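Local coordinates for protein beta-lactamase II (Erythrobacter litoralis, PDB 6V72) that probably hydrolyses beta-lactam antibiotics to substituted beta-amino acids as a zinc-dependent class B metallo-beta-lactamase of the periplasm, at residues A[231-234]-A[235-239]. Numbering follows the deposited sequence.
Sequences GRKA and IERTL
R232 and I235, together with A234 and T238, make a local contact at the N-terminal end of the C-terminal helix 233-243, where side chains three or four residues apart meet around the first turns. The R232 and I235 side chains run side by side in the same direction. CD1 of I235 sits over the centre of one guanidinium face, its distance to R232 NH1 being 3.7 Å. A bend at chi3 (72°) turns the arginine head over this methyl group, and the head is held from outside the turn: NH2 donates to the carbonyl oxygens of F216 and A219, just beyond helix 205-215. I235 itself packs on F212 and A213, so the pair lies against that helix.

The backbone follows the i to i+4 pattern of an alpha-helix. E236 N reaches R232 O at 3.1 Å with an N-H...O angle of 163°, and R237 N reaches K233 O at 2.8 Å. I235 N adds only a weak bond to R232 O. In the alpha-beta/beta-alpha sandwich of metallo-beta-lactamases, this helix packs beside helix 205-215 on the outside of the sandwich.

A234 O is gripped twice by T238: the amide N lies 3.0 Å away and the hydroxyl OG1 2.7 Å away, arriving from opposite faces of the carbonyl plane. Chi1 of -58° places OG1 beside the threonine's own backbone N, directed back toward the N-terminal end of the helix. The same hydroxyl is also hydrogen-bonded to K187 N, tying the buried A234-T238 side of the turn to the loop whose I186 touches both residues. Elsewhere on the turn, K233 CE passes loosely and obliquely by the R237 guanidinium, 4.5 Å from its NH1, while R237 NH2 binds A191 O and the R237 side chain packs on F46 of the second subunit.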
loop_
_atom_site.group_PDB
_atom_site.type_symbol
_atom_site.label_atom_id
_atom_site.label_comp_id
_atom_site.label_asym_id
_atom_site.label_seq_id
_atom_site.Cartn_x
_atom_site.Cartn_y
_atom_site.Cartn_z
ATOM N N GLY A 231 11.645 -17.453 7.839
ATOM C CA GLY A 231 12.874 -17.117 8.512
ATOM C C GLY A 231 13.139 -15.625 8.540
ATOM O O GLY A 231 12.261 -14.796 8.263
ATOM N N ARG A 232 14.386 -15.275 8.857
ATOM C CA ARG A 232 14.707 -13.866 9.047
ATOM C C ARG A 232 14.742 -13.074 7.746
ATOM O O ARG A 232 14.866 -11.846 7.800
ATOM C CB ARG A 232 16.024 -13.727 9.810
ATOM C CG ARG A 232 15.944 -14.291 11.220
ATOM C CD ARG A 232 17.162 -13.963 12.057
ATOM N NE ARG A 232 17.295 -12.572 12.491
ATOM C CZ ARG A 232 16.829 -12.104 13.643
ATOM N NH1 ARG A 232 17.044 -10.832 13.985
ATOM N NH2 ARG A 232 16.134 -12.903 14.451
ATOM N N LYS A 233 14.624 -13.725 6.584
ATOM C CA LYS A 233 14.464 -12.965 5.348
ATOM C C LYS A 233 13.281 -12.004 5.418
ATOM O O LYS A 233 13.313 -10.945 4.787
ATOM C CB LYS A 233 14.306 -13.901 4.148
ATOM C CG LYS A 233 14.484 -13.159 2.815
ATOM C CD LYS A 233 14.097 -13.992 1.609
ATOM C CE LYS A 233 14.730 -13.427 0.344
ATOM N NZ LYS A 233 14.498 -14.306 -0.835
ATOM N N ALA A 234 12.238 -12.333 6.192
ATOM C CA ALA A 234 11.124 -11.402 6.347
ATOM C C ALA A 234 11.587 -10.094 6.975
ATOM O O ALA A 234 11.141 -9.012 6.571
ATOM C CB ALA A 234 10.020 -12.031 7.212
ATOM N N ILE A 235 12.492 -10.173 7.956
ATOM C CA ILE A 235 13.048 -8.957 8.548
ATOM C C ILE A 235 13.895 -8.215 7.528
ATOM O O ILE A 235 13.806 -6.986 7.396
ATOM C CB ILE A 235 13.878 -9.295 9.797
ATOM C CG1 ILE A 235 13.019 -9.972 10.865
ATOM C CG2 ILE A 235 14.528 -8.051 10.356
ATOM C CD1 ILE A 235 13.860 -10.432 12.069
ATOM N N GLU A 236 14.747 -8.950 6.807
ATOM C CA GLU A 236 15.650 -8.332 5.837
ATOM C C GLU A 236 14.877 -7.591 4.756
ATOM O O GLU A 236 15.219 -6.452 4.403
ATOM C CB GLU A 236 16.548 -9.395 5.209
ATOM C CG GLU A 236 17.476 -8.859 4.126
ATOM C CD GLU A 236 18.152 -9.962 3.323
ATOM O OE1 GLU A 236 18.892 -10.773 3.922
ATOM O OE2 GLU A 236 17.935 -10.023 2.088
ATOM N N ARG A 237 13.837 -8.228 4.208
ATOM C CA ARG A 237 13.061 -7.580 3.165
ATOM C C ARG A 237 12.279 -6.405 3.718
ATOM O O ARG A 237 12.230 -5.351 3.085
ATOM C CB ARG A 237 12.121 -8.577 2.482
ATOM C CG ARG A 237 11.191 -7.960 1.451
ATOM C CD ARG A 237 11.931 -7.294 0.290
ATOM N NE ARG A 237 12.901 -8.166 -0.365
ATOM C CZ ARG A 237 12.607 -9.002 -1.365
ATOM N NH1 ARG A 237 13.563 -9.760 -1.914
ATOM N NH2 ARG A 237 11.354 -9.092 -1.817
ATOM N N THR A 238 11.629 -6.574 4.879
ATOM C CA THR A 238 10.892 -5.456 5.456
ATOM C C THR A 238 11.804 -4.254 5.679
ATOM O O THR A 238 11.429 -3.119 5.366
ATOM C CB THR A 238 10.222 -5.872 6.771
ATOM O OG1 THR A 238 9.345 -6.981 6.502
ATOM C CG2 THR A 238 9.430 -4.674 7.362
ATOM N N LEU A 239 13.005 -4.495 6.210
ATOM C CA LEU A 239 13.973 -3.426 6.428
ATOM C C LEU A 239 14.350 -2.751 5.112
ATOM O O LEU A 239 14.384 -1.516 5.017
ATOM C CB LEU A 239 15.225 -4.007 7.098
ATOM C CG LEU A 239 16.312 -2.997 7.435
ATOM C CD1 LEU A 239 15.739 -1.785 8.209
ATOM C CD2 LEU A 239 17.395 -3.692 8.225
#